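Local structure of probable thiol peroxidase (Chromobacterium violaceum, 3KEB) at residues D91-L96 against L110-L114; L57-E61 against S95-A99; V17-F21 against Y151-L155; Y10-P16 against E129-S133. The protein is a probable thiol peroxidase of the redoxin family, with a thioredoxin-like fold that assembles as a dimer. All coordinates share one frame. Residue numbers count along the deposited sequence, not the author numbering.

Contact 1. Residues D91-L96 against L110-L114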
loop_
_atom_site.group_PDB
_atom_site.type_symbol
_atom_site.label_atom_id
_atom_site.label_comp_id
_atom_site.label_asym_id
_atom_site.label_seq_id
_atom_site.Cartn_x
_atom_site.Cartn_y
_atom_site.Cartn_z
ATOM N N ASP A 91 -0.668 -0.063 3.594
ATOM C CA ASP A 91 -1.573 0.675 2.728
ATOM C C ASP A 91 -0.888 1.876 2.109
ATOM O O ASP A 91 0.038 2.463 2.711
ATOM C CB ASP A 91 -2.786 1.168 3.500
ATOM C CG ASP A 91 -3.588 0.064 4.067
ATOM O OD1 ASP A 91 -3.952 -0.863 3.293
ATOM O OD2 ASP A 91 -3.916 0.124 5.290
ATOM N N SER A 92 -1.360 2.270 0.934
ATOM C CA SER A 92 -0.860 3.480 0.304
ATOM C C SER A 92 -1.296 4.714 1.135
ATOM O O SER A 92 -2.365 4.694 1.770
ATOM C CB SER A 92 -1.394 3.642 -1.101
ATOM O OG SER A 92 -2.805 3.801 -1.067
ATOM N N PRO A 93 -0.517 5.814 1.055
ATOM C CA PRO A 93 -1.029 7.039 1.627
ATOM C C PRO A 93 -2.427 7.405 1.123
ATOM O O PRO A 93 -3.258 7.875 1.905
ATOM C CB PRO A 93 0.001 8.066 1.214
ATOM C CG PRO A 93 1.290 7.307 1.100
ATOM C CD PRO A 93 0.865 5.941 0.566
ATOM N N SER A 94 -2.693 7.219 -0.157
ATOM C CA SER A 94 -4.019 7.543 -0.720
ATOM C C SER A 94 -5.150 6.772 -0.010
ATOM O O SER A 94 -6.244 7.334 0.247
ATOM C CB SER A 94 -4.049 7.247 -2.232
ATOM O OG SER A 94 -2.884 7.843 -2.849
ATOM N N SER A 95 -4.945 5.472 0.192
ATOM C CA SER A 95 -5.936 4.657 0.916
ATOM C C SER A 95 -6.075 5.046 2.385
ATOM O O SER A 95 -7.172 5.009 2.916
ATOM C CB SER A 95 -5.610 3.161 0.831
ATOM O OG SER A 95 -5.589 2.767 -0.525
ATOM N N LEU A 96 -4.971 5.424 3.029
ATOM C CA LEU A 96 -5.012 5.900 4.433
ATOM C C LEU A 96 -5.847 7.208 4.493
ATOM O O LEU A 96 -6.691 7.387 5.375
ATOM C CB LEU A 96 -3.593 6.071 4.973
ATOM C CG LEU A 96 -2.785 4.786 5.154
ATOM C CD1 LEU A 96 -1.293 5.076 5.532
ATOM C CD2 LEU A 96 -3.461 3.874 6.176
ATOM N N LEU A 110 -1.709 8.133 10.618
ATOM C CA LEU A 110 -1.785 7.009 9.685
ATOM C C LEU A 110 -0.568 7.043 8.779
ATOM O O LEU A 110 -0.392 7.995 7.966
ATOM C CB LEU A 110 -3.084 7.172 8.877
ATOM C CG LEU A 110 -4.391 7.138 9.660
ATOM C CD1 LEU A 110 -5.556 7.509 8.776
ATOM C CD2 LEU A 110 -4.638 5.724 10.256
ATOM N N LEU A 111 0.298 6.051 8.940
ATOM C CA LEU A 111 1.582 6.011 8.256
ATOM C C LEU A 111 1.674 4.771 7.407
ATOM O O LEU A 111 1.295 3.687 7.843
ATOM C CB LEU A 111 2.729 5.997 9.264
ATOM C CG LEU A 111 2.653 7.076 10.363
ATOM C CD1 LEU A 111 3.975 7.023 11.180
ATOM C CD2 LEU A 111 2.409 8.497 9.811
ATOM N N SER A 112 2.254 4.954 6.227
ATOM C CA SER A 112 2.432 3.939 5.234
ATOM C C SER A 112 3.905 3.567 5.149
ATOM O O SER A 112 4.808 4.437 5.265
ATOM C CB SER A 112 2.007 4.478 3.884
ATOM O OG SER A 112 2.426 3.622 2.853
ATOM N N THR A 113 4.145 2.290 4.925
ATOM C CA THR A 113 5.499 1.803 4.757
ATOM C C THR A 113 5.975 1.868 3.319
ATOM O O THR A 113 7.067 1.334 2.988
ATOM C CB THR A 113 5.641 0.378 5.235
ATOM O OG1 THR A 113 4.790 -0.479 4.483
ATOM C CG2 THR A 113 5.250 0.258 6.739
ATOM N N LEU A 114 5.226 2.517 2.434
ATOM C CA LEU A 114 5.700 2.485 1.032
ATOM C C LEU A 114 7.071 3.177 0.838
ATOM O O LEU A 114 7.822 2.732 0.032
ATOM C CB LEU A 114 4.640 2.958 0.021
ATOM C CG LEU A 114 4.741 4.368 -0.437
ATOM C CD1 LEU A 114 3.726 4.768 -1.518
ATOM C CD2 LEU A 114 4.564 5.169 0.835
#

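Contact 2. Residues L57-E61 against S95-A99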
loop_
_atom_site.group_PDB
_atom_site.type_symbol
_atom_site.label_atom_id
_atom_site.label_comp_id
_atom_site.label_asym_id
_atom_site.label_seq_id
_atom_site.Cartn_x
_atom_site.Cartn_y
_atom_site.Cartn_z
ATOM N N LEU A 57 -2.842 -5.051 9.645
ATOM C CA LEU A 57 -2.672 -5.582 8.293
ATOM C C LEU A 57 -3.009 -4.522 7.283
ATOM O O LEU A 57 -2.236 -4.125 6.346
ATOM C CB LEU A 57 -3.484 -6.859 8.053
ATOM C CG LEU A 57 -3.095 -8.084 8.839
ATOM C CD1 LEU A 57 -4.074 -9.268 8.549
ATOM C CD2 LEU A 57 -1.563 -8.462 8.440
ATOM N N SER A 58 -4.199 -3.909 7.439
ATOM C CA SER A 58 -4.511 -2.876 6.571
ATOM C C SER A 58 -5.820 -2.155 7.174
ATOM O O SER A 58 -6.471 -2.809 7.909
ATOM C CB SER A 58 -5.065 -3.414 5.277
ATOM O OG SER A 58 -5.847 -2.427 4.523
ATOM N N VAL A 59 -6.018 -0.880 6.934
ATOM C CA VAL A 59 -7.289 -0.154 7.263
ATOM C C VAL A 59 -8.498 -0.616 6.434
ATOM O O VAL A 59 -9.654 -0.257 6.758
ATOM C CB VAL A 59 -7.172 1.407 7.084
ATOM C CG1 VAL A 59 -6.212 2.032 8.076
ATOM C CG2 VAL A 59 -6.792 1.812 5.625
ATOM N N ASP A 60 -8.277 -1.463 5.442
ATOM C CA ASP A 60 -9.340 -2.056 4.667
ATOM C C ASP A 60 -9.593 -3.513 4.994
ATOM O O ASP A 60 -10.283 -4.205 4.266
ATOM C CB ASP A 60 -9.059 -1.812 3.188
ATOM C CG ASP A 60 -9.330 -0.382 2.793
ATOM O OD1 ASP A 60 -10.498 0.041 2.977
ATOM O OD2 ASP A 60 -8.441 0.294 2.271
ATOM N N GLU A 61 -9.017 -4.005 6.084
ATOM C CA GLU A 61 -9.473 -5.265 6.705
ATOM C C GLU A 61 -10.451 -4.857 7.822
ATOM O O GLU A 61 -10.444 -3.716 8.261
ATOM C CB GLU A 61 -8.316 -6.035 7.317
ATOM C CG GLU A 61 -7.316 -6.659 6.294
ATOM C CD GLU A 61 -7.943 -7.761 5.393
ATOM O OE1 GLU A 61 -8.856 -8.527 5.863
ATOM O OE2 GLU A 61 -7.533 -7.844 4.201
ATOM N N SER A 95 -4.945 5.472 0.192
ATOM C CA SER A 95 -5.936 4.657 0.916
ATOM C C SER A 95 -6.075 5.046 2.385
ATOM O O SER A 95 -7.172 5.009 2.916
ATOM C CB SER A 95 -5.610 3.161 0.831
ATOM O OG SER A 95 -5.589 2.767 -0.525
ATOM N N LEU A 96 -4.971 5.424 3.029
ATOM C CA LEU A 96 -5.012 5.900 4.433
ATOM C C LEU A 96 -5.847 7.208 4.493
ATOM O O LEU A 96 -6.691 7.387 5.375
ATOM C CB LEU A 96 -3.593 6.071 4.973
ATOM C CG LEU A 96 -2.785 4.786 5.154
ATOM C CD1 LEU A 96 -1.293 5.076 5.532
ATOM C CD2 LEU A 96 -3.461 3.874 6.176
ATOM N N ALA A 97 -5.638 8.107 3.533
ATOM C CA ALA A 97 -6.409 9.338 3.453
ATOM C C ALA A 97 -7.891 9.067 3.248
ATOM O O ALA A 97 -8.758 9.713 3.895
ATOM C CB ALA A 97 -5.834 10.264 2.396
ATOM N N ARG A 98 -8.208 8.086 2.412
ATOM C CA ARG A 98 -9.598 7.685 2.202
ATOM C C ARG A 98 -10.217 7.141 3.521
ATOM O O ARG A 98 -11.314 7.526 3.884
ATOM C CB ARG A 98 -9.706 6.607 1.153
ATOM C CG ARG A 98 -11.103 6.134 0.948
ATOM C CD ARG A 98 -11.131 4.628 0.732
ATOM N NE ARG A 98 -12.523 4.195 0.815
ATOM C CZ ARG A 98 -13.072 3.512 1.821
ATOM N NH1 ARG A 98 -12.351 3.104 2.885
ATOM N NH2 ARG A 98 -14.364 3.211 1.729
ATOM N N ALA A 99 -9.486 6.294 4.236
ATOM C CA ALA A 99 -9.948 5.784 5.552
ATOM C C ALA A 99 -10.272 6.935 6.521
ATOM O O ALA A 99 -11.325 6.927 7.149
ATOM C CB ALA A 99 -8.921 4.896 6.169
HETATM O O HOH W 1 -9.333 3.037 3.117
#

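Contact 3. Residues V17-F21 against Y151-L155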
loop_
_atom_site.group_PDB
_atom_site.type_symbol
_atom_site.label_atom_id
_atom_site.label_comp_id
_atom_site.label_asym_id
_atom_site.label_seq_id
_atom_site.Cartn_x
_atom_site.Cartn_y
_atom_site.Cartn_z
ATOM N N VAL A 17 6.763 -14.560 11.225
ATOM C CA VAL A 17 6.950 -13.131 11.350
ATOM C C VAL A 17 8.421 -12.955 11.672
ATOM O O VAL A 17 8.951 -13.596 12.568
ATOM C CB VAL A 17 6.070 -12.546 12.435
ATOM C CG1 VAL A 17 6.221 -10.988 12.540
ATOM C CG2 VAL A 17 4.567 -12.956 12.157
ATOM N N ILE A 18 9.058 -12.048 10.923
ATOM C CA ILE A 18 10.476 -11.935 10.849
ATOM C C ILE A 18 10.990 -10.601 11.380
ATOM O O ILE A 18 10.372 -9.567 11.162
ATOM C CB ILE A 18 10.934 -12.060 9.355
ATOM C CG1 ILE A 18 10.467 -13.386 8.733
ATOM C CG2 ILE A 18 12.438 -11.953 9.307
ATOM C CD1 ILE A 18 10.966 -14.557 9.498
ATOM N N GLY A 19 12.158 -10.633 12.029
ATOM C CA GLY A 19 12.818 -9.424 12.499
ATOM C C GLY A 19 12.841 -9.378 14.011
ATOM O O GLY A 19 12.239 -10.209 14.671
ATOM N N ASP A 20 13.466 -8.346 14.557
ATOM C CA ASP A 20 13.615 -8.162 16.003
ATOM C C ASP A 20 12.551 -7.178 16.497
ATOM O O ASP A 20 12.633 -5.974 16.297
ATOM C CB ASP A 20 14.985 -7.578 16.312
ATOM C CG ASP A 20 16.134 -8.564 16.021
ATOM O OD1 ASP A 20 15.890 -9.792 15.950
ATOM O OD2 ASP A 20 17.287 -8.104 15.911
ATOM N N PHE A 21 11.588 -7.708 17.191
ATOM C CA PHE A 21 10.460 -6.907 17.665
ATOM C C PHE A 21 10.932 -6.174 18.919
ATOM O O PHE A 21 11.608 -6.797 19.777
ATOM C CB PHE A 21 9.301 -7.847 17.972
ATOM C CG PHE A 21 8.042 -7.124 18.442
ATOM C CD1 PHE A 21 7.387 -6.292 17.615
ATOM C CD2 PHE A 21 7.529 -7.365 19.701
ATOM C CE1 PHE A 21 6.249 -5.668 18.027
ATOM C CE2 PHE A 21 6.390 -6.742 20.138
ATOM C CZ PHE A 21 5.752 -5.889 19.298
ATOM N N TYR A 151 5.793 -1.517 27.017
ATOM C CA TYR A 151 5.023 -2.720 26.724
ATOM C C TYR A 151 5.061 -2.966 25.221
ATOM O O TYR A 151 4.921 -2.010 24.422
ATOM C CB TYR A 151 3.537 -2.514 27.165
ATOM C CG TYR A 151 2.701 -3.672 26.846
ATOM C CD1 TYR A 151 2.628 -4.722 27.716
ATOM C CD2 TYR A 151 2.022 -3.766 25.613
ATOM C CE1 TYR A 151 1.848 -5.853 27.409
ATOM C CE2 TYR A 151 1.243 -4.904 25.291
ATOM C CZ TYR A 151 1.152 -5.923 26.213
ATOM O OH TYR A 151 0.420 -7.071 25.973
ATOM N N SER A 152 5.199 -4.218 24.814
ATOM C CA SER A 152 5.062 -4.555 23.389
ATOM C C SER A 152 4.422 -5.948 23.240
ATOM O O SER A 152 4.686 -6.830 24.042
ATOM C CB SER A 152 6.420 -4.449 22.629
ATOM O OG SER A 152 7.356 -5.434 23.046
ATOM N N GLU A 153 3.615 -6.156 22.206
ATOM C CA GLU A 153 2.974 -7.428 21.995
ATOM C C GLU A 153 2.714 -7.572 20.512
ATOM O O GLU A 153 2.192 -6.661 19.859
ATOM C CB GLU A 153 1.642 -7.452 22.776
ATOM C CG GLU A 153 0.778 -8.697 22.551
ATOM C CD GLU A 153 -0.656 -8.542 23.078
ATOM O OE1 GLU A 153 -1.090 -7.438 23.484
ATOM O OE2 GLU A 153 -1.339 -9.554 23.092
ATOM N N ARG A 154 3.004 -8.748 19.987
ATOM C CA ARG A 154 2.513 -9.121 18.656
ATOM C C ARG A 154 1.399 -10.094 18.783
ATOM O O ARG A 154 1.441 -10.968 19.633
ATOM C CB ARG A 154 3.631 -9.785 17.884
ATOM C CG ARG A 154 4.624 -8.837 17.559
ATOM C CD ARG A 154 5.715 -9.463 16.765
ATOM N NE ARG A 154 6.594 -10.307 17.590
ATOM C CZ ARG A 154 7.717 -10.876 17.157
ATOM N NH1 ARG A 154 8.103 -10.729 15.916
ATOM N NH2 ARG A 154 8.469 -11.653 17.969
ATOM N N LEU A 155 0.347 -9.900 18.006
ATOM C CA LEU A 155 -0.739 -10.815 18.008
ATOM C C LEU A 155 -0.338 -12.153 17.397
ATOM O O LEU A 155 0.245 -12.194 16.314
ATOM C CB LEU A 155 -1.934 -10.237 17.209
ATOM C CG LEU A 155 -2.636 -9.006 17.726
ATOM C CD1 LEU A 155 -3.915 -8.774 16.808
ATOM C CD2 LEU A 155 -2.962 -9.203 19.213
HETATM O O HOH W 2 10.550 -12.342 14.596
HETATM O O HOH W 3 11.618 -10.708 17.602
#

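Contact 4. Residues Y10-P16 against E129-S133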
loop_
_atom_site.group_PDB
_atom_site.type_symbol
_atom_site.label_atom_id
_atom_site.label_comp_id
_atom_site.label_asym_id
_atom_site.label_seq_id
_atom_site.Cartn_x
_atom_site.Cartn_y
_atom_site.Cartn_z
ATOM N N TYR A 10 -3.572 -16.744 10.536
ATOM C CA TYR A 10 -4.482 -15.971 9.691
ATOM C C TYR A 10 -5.393 -16.999 9.058
ATOM O O TYR A 10 -5.011 -17.695 8.150
ATOM C CB TYR A 10 -3.682 -15.156 8.638
ATOM C CG TYR A 10 -4.522 -14.504 7.572
ATOM C CD1 TYR A 10 -5.462 -13.554 7.903
ATOM C CD2 TYR A 10 -4.332 -14.793 6.228
ATOM C CE1 TYR A 10 -6.240 -12.944 6.929
ATOM C CE2 TYR A 10 -5.094 -14.159 5.232
ATOM C CZ TYR A 10 -6.021 -13.231 5.591
ATOM O OH TYR A 10 -6.776 -12.588 4.644
ATOM N N GLY A 11 -6.609 -17.121 9.579
ATOM C CA GLY A 11 -7.494 -18.230 9.152
ATOM C C GLY A 11 -6.844 -19.552 9.444
ATOM O O GLY A 11 -6.364 -19.783 10.582
ATOM N N ASP A 12 -6.712 -20.379 8.408
ATOM C CA ASP A 12 -6.070 -21.681 8.551
ATOM C C ASP A 12 -4.567 -21.646 8.200
ATOM O O ASP A 12 -3.909 -22.696 8.120
ATOM C CB ASP A 12 -6.836 -22.783 7.769
ATOM C CG ASP A 12 -6.459 -22.872 6.288
ATOM O OD1 ASP A 12 -5.862 -21.928 5.722
ATOM O OD2 ASP A 12 -6.790 -23.928 5.684
ATOM N N GLU A 13 -3.997 -20.472 8.016
ATOM C CA GLU A 13 -2.551 -20.433 7.690
ATOM C C GLU A 13 -1.775 -19.949 8.934
ATOM O O GLU A 13 -2.260 -19.090 9.657
ATOM C CB GLU A 13 -2.329 -19.446 6.572
ATOM C CG GLU A 13 -3.078 -19.725 5.229
ATOM C CD GLU A 13 -2.355 -20.719 4.380
ATOM O OE1 GLU A 13 -1.310 -21.234 4.831
ATOM O OE2 GLU A 13 -2.837 -21.022 3.264
HETATM N N MSE A 14 -0.585 -20.506 9.170
HETATM C CA MSE A 14 0.319 -20.082 10.222
HETATM C C MSE A 14 1.600 -19.611 9.520
HETATM O O MSE A 14 2.251 -20.390 8.816
HETATM C CB MSE A 14 0.622 -21.302 11.103
HETATM C CG MSE A 14 1.034 -20.982 12.434
HETATM SE SE MSE A 14 1.137 -22.700 13.438
HETATM C CE MSE A 14 1.712 -23.963 12.147
ATOM N N LEU A 15 1.919 -18.344 9.707
ATOM C CA LEU A 15 2.913 -17.639 8.915
ATOM C C LEU A 15 4.030 -17.104 9.789
ATOM O O LEU A 15 3.771 -16.516 10.862
ATOM C CB LEU A 15 2.252 -16.480 8.187
ATOM C CG LEU A 15 1.020 -16.850 7.333
ATOM C CD1 LEU A 15 0.382 -15.550 6.755
ATOM C CD2 LEU A 15 1.323 -17.958 6.259
ATOM N N PRO A 16 5.273 -17.289 9.353
ATOM C CA PRO A 16 6.352 -16.646 10.146
ATOM C C PRO A 16 6.320 -15.155 10.123
ATOM O O PRO A 16 5.848 -14.541 9.129
ATOM C CB PRO A 16 7.646 -17.157 9.486
ATOM C CG PRO A 16 7.215 -18.218 8.420
ATOM C CD PRO A 16 5.770 -17.925 8.120
ATOM N N GLU A 129 5.353 -14.823 3.598
ATOM C CA GLU A 129 4.618 -15.946 2.974
ATOM C C GLU A 129 3.191 -15.643 2.621
ATOM O O GLU A 129 2.521 -14.937 3.334
ATOM C CB GLU A 129 4.586 -17.159 3.902
ATOM C CG GLU A 129 5.927 -17.653 4.252
ATOM C CD GLU A 129 5.908 -19.043 4.855
ATOM O OE1 GLU A 129 4.847 -19.713 4.840
ATOM O OE2 GLU A 129 6.990 -19.459 5.334
ATOM N N TYR A 130 2.725 -16.256 1.529
ATOM C CA TYR A 130 1.320 -16.247 1.113
ATOM C C TYR A 130 0.465 -16.660 2.295
ATOM O O TYR A 130 0.839 -17.639 2.986
ATOM C CB TYR A 130 1.098 -17.293 -0.049
ATOM C CG TYR A 130 -0.363 -17.569 -0.329
ATOM C CD1 TYR A 130 -1.128 -16.674 -1.069
ATOM C CD2 TYR A 130 -0.999 -18.720 0.159
ATOM C CE1 TYR A 130 -2.480 -16.889 -1.289
ATOM C CE2 TYR A 130 -2.361 -18.963 -0.102
ATOM C CZ TYR A 130 -3.096 -18.038 -0.825
ATOM O OH TYR A 130 -4.444 -18.216 -1.089
ATOM N N PRO A 131 -0.675 -16.008 2.496
ATOM C CA PRO A 131 -1.236 -14.907 1.712
ATOM C C PRO A 131 -0.949 -13.493 2.250
ATOM O O PRO A 131 -1.518 -12.533 1.765
ATOM C CB PRO A 131 -2.738 -15.147 1.824
ATOM C CG PRO A 131 -2.909 -15.957 3.027
ATOM C CD PRO A 131 -1.621 -16.429 3.526
ATOM N N LEU A 132 -0.159 -13.379 3.302
ATOM C CA LEU A 132 0.102 -12.069 3.913
ATOM C C LEU A 132 1.489 -11.505 3.563
ATOM O O LEU A 132 1.942 -10.542 4.181
ATOM C CB LEU A 132 -0.119 -12.116 5.425
ATOM C CG LEU A 132 -1.588 -12.304 5.855
ATOM C CD1 LEU A 132 -1.694 -12.281 7.367
ATOM C CD2 LEU A 132 -2.566 -11.259 5.187
ATOM N N SER A 133 2.117 -12.063 2.546
ATOM C CA SER A 133 3.380 -11.567 2.049
ATOM C C SER A 133 3.375 -10.050 1.819
ATOM O O SER A 133 2.464 -9.490 1.145
ATOM C CB SER A 133 3.694 -12.251 0.740
ATOM O OG SER A 133 4.951 -11.847 0.290
HETATM O O HOH W 4 3.433 -21.195 6.749
HETATM O O HOH W 5 6.528 -15.024 6.448
#

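Contact 1. Residues D91-L96 against L110-L114
One hydroxyl does two jobs here. Ser-112 OG donates to the carbonyl of Asp-91, with 2.7 Å from Ser-112 OG to Asp-91 O, and at the same time accepts from the backbone two residues on, Leu-114 N lying 3.0 Å from Ser-112 OG. The second bond makes an ST turn over residues 112-114; the first ties that turn to the residue just ahead of the helix N-cap. Ser-92 holds the cap position, its OG 3.0 Å from Ser-95 N, and that hydroxyl also meets Asp-91 of the second subunit. Pro-93, in the first turn, sets its CD 3.6 Å from Ser-112 OG and 3.7 Å from Leu-114 CD1, so the polar link is shielded by hydrocarbon. One turn on, Leu-96 supplies the largest buried area. Its CD1 reaches the strand backbone, 3.5 Å from Leu-111 C, and touches Ser-112 CB at 3.7 Å, while Leu-96 CB and Leu-110 CB are 4.1 Å apart. The side chains of Leu-110 and Ser-112 thus both look toward the helix, and Leu-111, between them, points away, touching residues of both neighbouring strands, 32-35 and 84-89. This is the helix-to-strand half of a beta-alpha-beta unit: helix 93-103 follows strand 84-89 and packs on strand 109-112, which runs parallel to 84-89 and borders strand 32-35 on its other side.

Contact 2. Residues L57-E61 against S95-A99
Within helix 93-103, Ser-95 is the first residue to meet the loop, and its carbonyl faces it: Ser-95 O is 4.2 Å from Val-59 CG2, and water 1 sits 2.9 Å from Ser-95 O and 3.0 Å from Asp-60 OD2. The Ser-95 hydroxyl bonds to Asp-60 of the second subunit. Next comes Leu-96, which leaves the helix sideways but brings CD2 to 3.8 Å from Val-59 CG1. The loop that receives these groups is tightly wound, a type I turn from Ser-58 to Glu-61 overlaid by an ST turn in which Ser-58 OG accepts from Asp-60 N at 2.8 Å. It follows strand 51-55 and leads to helix 67-77, the region where peroxiredoxins carry their peroxidatic cysteine, although the deposited sequence contains no cysteine at all. Asp-91 steadies it by binding Ser-58 OG and Val-59 N. Further along the helix, Arg-98 swings its guanidinium to Asp-60, with NH1 of Arg-98 3.6 Å from OD1 of Asp-60. The oxygen lies well out of the guanidinium plane, so this salt bridge is purely electrostatic; Arg-98 NH1 instead donates to water 1 at 3.0 Å. Across the dimer interface Arg-98 also pairs with Glu-102 and Asp-60 of the second subunit. Finally Ala-99, whose N bonds back to Ser-95 O at 3.0 Å, offers its CB to Val-59 CG2 at 3.8 Å.

Contact 3. Residues V17-F21 against Y151-L155
The ring of Phe-21 lies flat under the aliphatic part of Arg-154: Arg-154 CG stands 3.5 Å from the centroid of the Phe-21 ring and only 8° off its normal, a well-centred CH-pi contact. The overlap carries on past the ring, since Arg-154 CZ is 3.5 Å from Phe-21 CB, which sits over one face of the guanidinium. Glu-153 N lies at the ring's edge, 3.5 Å from Phe-21 CE2. Ser-152 OG, a hydroxyl bonded to Pro-22 O, is 3.3 Å from Phe-21 CE2. The charged end of Arg-154 points into the bend of residues 17-21, where Val-17 CG1 is 3.9 Å from Arg-154 NH1. Two waters fill the bend. Water 2 accepts from Arg-154 NH1 at 3.2 Å and lies 2.7 Å from Gly-19 O; water 3 donates to Gly-19 O and accepts from Phe-21 N, both at 3.0 Å. Arg-154 NH1 also bonds to Gly-124 O, and Phe-6 forms a cation-pi pair with the arginine. The arrangement lays the segment that follows the N-terminal hairpin over one face of strand 149-154, the outermost member of the antiparallel pair 139-143/149-154 that belongs to the thioredoxin fold.

Contact 4. Residues Y10-P16 against E129-S133
Leu-15, Glu-129 and Leu-132 bury the most surface here, just ahead of Tyr-10. Leu-15 drives its isobutyl group into the bend of residues 129-132: Leu-15 CD2 is 3.3 Å from Tyr-130 O, and Leu-15 CD1 touches Pro-131 CD at 3.9 Å and Leu-132 CB at 3.7 Å. The peptide before Pro-131 is cis. Leu-132 faces Tyr-10 as well, its CD1 standing 4.0 Å from the centroid of the Tyr-10 ring in a CH-pi contact, while Pro-131 CG meets the ring edge, 3.6 Å from Tyr-10 CE2. Glu-129 lies along the strand instead, with OE2 3.3 Å from Pro-16 CG. Water 4 sits 2.8 Å from Glu-129 OE1 and 2.5 Å from Met-14 O (selenomethionine), and water 5 donates to Pro-16 O at 2.8 Å. Tyr-10 to Glu-13 form a type II' turn, with Gly-11 at positive phi, that joins strands 7-10 and 13-16 in a beta-hairpin with a two-residue loop, an N-terminal feature consistent with a Tpx-type peroxiredoxin.

In the fold
Along the chain the segments of contacts 3 and 4 interlock: 10-16 runs straight into 17-21, and their partners, 129-133 and 151-155, follow in the same order. Contacts 1 and 2 are nested inside the loops these close. They share Ser-95 and Leu-96 of helix 93-103, have centres about 7 Å apart, and are joined by Asp-91 OD1 to Ser-58 OG at 2.7 Å. Contact 3 lies on the opposite side of the chain's centre, about 21 Å from both between centres, yet reaches the same sheet as contact 1. Contact 4 touches contact 2 through Leu-57 and Leu-132. Contacts 1, 2 and 4 meet the second subunit, chiefly through helix 93-103 and loops 57-61 and 129-133.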